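Local coordinates for LPXTG cell wall surface protein (Streptococcus gordonii, PDB 4IGB) that is a surface protein anchored to the streptococcal cell wall and probably acts as an adhesin, seen here as its N-terminal N1 and N2 domains, at residues B[360-365]-B[377-382]. Sequence-based numbering, arbitrary orientation.
Sequences GRDYTI and TPEYLK
Thr-377 reaches the turn before strand 363-368 with both its backbone and its side chain. Thr-377 OG1 gives its proton to Arg-361 O at 2.8 Å. Thr-377 N donates to Asp-362 O at 2.9 Å, almost straight at the hydrogen though the donor stands above the carbonyl plane. Thr-377 OG1 also accepts from Tyr-380 N at 3.2 Å, so one hydroxyl caps the first turn of helix 378-382 and holds the neighbouring loop. Threonine suits this N-cap: with chi1 at 60°, OG1 sits between its own N and carbonyl carbon, while CG2 lies against the peptide joining Asp-362 to Tyr-363.

Arg-361 and Glu-379 form a salt bridge. The long arginine chain runs extended, carrying Arg-361 NE across to the syn lone pair of Glu-379 OE2 at 3.1 Å, within the guanidinium plane; the two planar groups are turned 57° apart. Arg-361 NH1 bonds instead to Gln-358 OE1. Glu-379 lies two residues past the N-cap, where a negative charge probably suits the helix start. A water donates to both Glu-379 OE2 and Asp-362 OD1, each at 2.7 Å. These oxygens, Asp-362 OD1 and Glu-379 OE2, are 4.4 Å apart. Aspartate offers two oxygens for separate partners: OD1 takes the water and OD2 accepts from Gln-358 N. Asp-362 OD1 also lies by the ring edge, 3.9 Å from Tyr-380 CD1.

Within the N2 domain, this contact joins the turn leading into strand 363-368 to the short helix that follows its antiparallel partner, strand 371-376. The two acidic groups would probably repel each other, but the guanidinium and shared water should offset this; the hydroxyl and backbone bonds of Thr-377 involve no charged group and probably depend little on the acids' ionisation.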
ATOM      1  N   GLY B 360      31.617  12.853   0.257  1.00 25.96           N
ATOM      2  CA  GLY B 360      31.825  13.229   1.647  1.00 24.98           C
ATOM      3  C   GLY B 360      30.780  14.227   2.131  1.00 36.46           C
ATOM      4  O   GLY B 360      30.066  13.977   3.103  1.00 39.14           O
ATOM      5  N   ARG B 361      30.668  15.357   1.444  1.00 27.88           N
ATOM      6  CA  ARG B 361      29.670  16.368   1.809  1.00 34.03           C
ATOM      7  C   ARG B 361      28.239  15.997   1.411  1.00 28.45           C
ATOM      8  O   ARG B 361      27.322  16.046   2.229  1.00 25.23           O
ATOM      9  CB  ARG B 361      30.013  17.732   1.186  1.00 32.80           C
ATOM     10  CG  ARG B 361      28.974  18.826   1.487  1.00 27.41           C
ATOM     11  CD  ARG B 361      29.146  20.034   0.578  1.00 25.50           C
ATOM     12  NE  ARG B 361      28.270  21.140   0.962  1.00 33.36           N
ATOM     13  CZ  ARG B 361      28.298  22.356   0.412  1.00 30.53           C
ATOM     14  NH1 ARG B 361      29.169  22.633  -0.545  1.00 20.74           N
ATOM     15  NH2 ARG B 361      27.452  23.296   0.822  1.00 20.48           N
ATOM     16  N   ASP B 362      28.054  15.671   0.138  1.00 27.52           N
ATOM     17  CA  ASP B 362      26.723  15.488  -0.425  1.00 26.84           C
ATOM     18  C   ASP B 362      26.341  14.014  -0.526  1.00 27.70           C
ATOM     19  O   ASP B 362      25.174  13.654  -0.388  1.00 29.90           O
ATOM     20  CB  ASP B 362      26.644  16.122  -1.809  1.00 25.52           C
ATOM     21  CG  ASP B 362      26.856  17.616  -1.777  1.00 36.83           C
ATOM     22  OD1 ASP B 362      26.211  18.282  -0.935  1.00 29.60           O
ATOM     23  OD2 ASP B 362      27.668  18.118  -2.587  1.00 25.72           O
ATOM     24  N   TYR B 363      27.329  13.167  -0.781  1.00 25.33           N
ATOM     25  CA  TYR B 363      27.079  11.748  -0.910  1.00 31.06           C
ATOM     26  C   TYR B 363      28.295  10.941  -0.480  1.00 26.98           C
ATOM     27  O   TYR B 363      29.403  11.476  -0.358  1.00 32.09           O
ATOM     28  CB  TYR B 363      26.716  11.409  -2.357  1.00 19.32           C
ATOM     29  CG  TYR B 363      27.853  11.603  -3.340  1.00 25.03           C
ATOM     30  CD1 TYR B 363      28.730  10.563  -3.641  1.00 21.17           C
ATOM     31  CD2 TYR B 363      28.044  12.824  -3.970  1.00 23.68           C
ATOM     32  CE1 TYR B 363      29.767  10.740  -4.548  1.00 22.40           C
ATOM     33  CE2 TYR B 363      29.074  13.013  -4.875  1.00 27.47           C
ATOM     34  CZ  TYR B 363      29.930  11.971  -5.164  1.00 27.45           C
ATOM     35  OH  TYR B 363      30.943  12.170  -6.071  1.00 24.32           O
ATOM     36  N   THR B 364      28.072   9.649  -0.249  1.00 23.37           N
ATOM     37  CA  THR B 364      29.165   8.704  -0.024  1.00 26.65           C
ATOM     38  C   THR B 364      29.012   7.530  -0.975  1.00 33.97           C
ATOM     39  O   THR B 364      27.931   7.287  -1.517  1.00 27.07           O
ATOM     40  CB  THR B 364      29.178   8.151   1.400  1.00 27.65           C
ATOM     41  OG1 THR B 364      27.944   7.467   1.653  1.00 27.48           O
ATOM     42  CG2 THR B 364      29.354   9.270   2.410  1.00 31.70           C
ATOM     43  N   ILE B 365      30.103   6.801  -1.167  1.00 27.90           N
ATOM     44  CA  ILE B 365      30.140   5.731  -2.139  1.00 27.50           C
ATOM     45  C   ILE B 365      30.577   4.470  -1.429  1.00 36.24           C
ATOM     46  O   ILE B 365      31.603   4.449  -0.749  1.00 33.88           O
ATOM     47  CB  ILE B 365      31.149   6.011  -3.252  1.00 27.95           C
ATOM     48  CG1 ILE B 365      30.721   7.214  -4.093  1.00 19.60           C
ATOM     49  CG2 ILE B 365      31.315   4.785  -4.131  1.00 22.40           C
ATOM     50  CD1 ILE B 365      31.742   7.570  -5.155  1.00 23.67           C
ATOM     51  N   THR B 377      23.918  12.114   1.778  1.00 21.46           N
ATOM     52  CA  THR B 377      24.128  12.359   3.200  1.00 24.78           C
ATOM     53  C   THR B 377      22.905  12.997   3.858  1.00 29.94           C
ATOM     54  O   THR B 377      22.046  13.578   3.180  1.00 28.53           O
ATOM     55  CB  THR B 377      25.295  13.327   3.433  1.00 24.76           C
ATOM     56  OG1 THR B 377      24.997  14.567   2.780  1.00 28.61           O
ATOM     57  CG2 THR B 377      26.587  12.755   2.888  1.00 22.87           C
ATOM     58  N   PRO B 378      22.831  12.902   5.193  1.00 21.30           N
ATOM     59  CA  PRO B 378      21.779  13.588   5.949  1.00 23.96           C
ATOM     60  C   PRO B 378      21.735  15.087   5.615  1.00 27.76           C
ATOM     61  O   PRO B 378      20.643  15.641   5.439  1.00 35.55           O
ATOM     62  CB  PRO B 378      22.199  13.359   7.401  1.00 37.80           C
ATOM     63  CG  PRO B 378      22.945  12.045   7.360  1.00 30.38           C
ATOM     64  CD  PRO B 378      23.673  12.045   6.048  1.00 23.32           C
ATOM     65  N   GLU B 379      22.902  15.721   5.496  1.00 25.52           N
ATOM     66  CA  GLU B 379      22.972  17.140   5.140  1.00 37.31           C
ATOM     67  C   GLU B 379      22.292  17.408   3.794  1.00 36.14           C
ATOM     68  O   GLU B 379      21.571  18.388   3.646  1.00 33.48           O
ATOM     69  CB  GLU B 379      24.425  17.656   5.122  1.00 48.43           C
ATOM     70  CG  GLU B 379      24.584  19.098   4.582  1.00 66.57           C
ATOM     71  CD  GLU B 379      26.024  19.458   4.143  1.00 69.25           C
ATOM     72  OE1 GLU B 379      26.984  19.116   4.880  1.00 65.56           O
ATOM     73  OE2 GLU B 379      26.193  20.084   3.060  1.00 44.06           O
ATOM     74  N   TYR B 380      22.521  16.537   2.814  1.00 30.54           N
ATOM     75  CA  TYR B 380      21.913  16.741   1.513  1.00 30.52           C
ATOM     76  C   TYR B 380      20.404  16.608   1.624  1.00 28.09           C
ATOM     77  O   TYR B 380      19.667  17.417   1.073  1.00 28.05           O
ATOM     78  CB  TYR B 380      22.456  15.782   0.445  1.00 22.24           C
ATOM     79  CG  TYR B 380      21.922  16.129  -0.934  1.00 20.49           C
ATOM     80  CD1 TYR B 380      22.615  16.996  -1.770  1.00 27.30           C
ATOM     81  CD2 TYR B 380      20.711  15.621  -1.382  1.00 25.65           C
ATOM     82  CE1 TYR B 380      22.131  17.336  -3.016  1.00 32.09           C
ATOM     83  CE2 TYR B 380      20.217  15.955  -2.634  1.00 24.96           C
ATOM     84  CZ  TYR B 380      20.930  16.811  -3.445  1.00 30.55           C
ATOM     85  OH  TYR B 380      20.446  17.151  -4.691  1.00 30.16           O
ATOM     86  N   LEU B 381      19.954  15.590   2.350  1.00 22.40           N
ATOM     87  CA  LEU B 381      18.526  15.386   2.584  1.00 30.93           C
ATOM     88  C   LEU B 381      17.888  16.586   3.284  1.00 31.51           C
ATOM     89  O   LEU B 381      16.779  16.988   2.946  1.00 32.48           O
ATOM     90  CB  LEU B 381      18.275  14.112   3.410  1.00 25.38           C
ATOM     91  CG  LEU B 381      18.590  12.770   2.728  1.00 31.43           C
ATOM     92  CD1 LEU B 381      18.244  11.594   3.643  1.00 29.67           C
ATOM     93  CD2 LEU B 381      17.855  12.642   1.410  1.00 31.79           C
ATOM     94  N   LYS B 382      18.591  17.137   4.268  1.00 29.90           N
ATOM     95  CA  LYS B 382      18.075  18.243   5.070  1.00 38.95           C
ATOM     96  C   LYS B 382      17.821  19.484   4.215  1.00 32.69           C
ATOM     97  O   LYS B 382      16.913  20.260   4.488  1.00 41.70           O
ATOM     98  CB  LYS B 382      19.071  18.566   6.192  1.00 46.70           C
ATOM     99  CG  LYS B 382      18.648  19.667   7.146  1.00 62.47           C
ATOM    100  CD  LYS B 382      19.720  19.915   8.217  1.00 73.27           C
ATOM    101  CE  LYS B 382      19.333  21.054   9.178  1.00 77.66           C
ATOM    102  NZ  LYS B 382      19.283  22.410   8.536  1.00 68.98           N
TER
HETATM  103  O   HOH W   1      24.626  18.791   1.209  1.00 29.23           O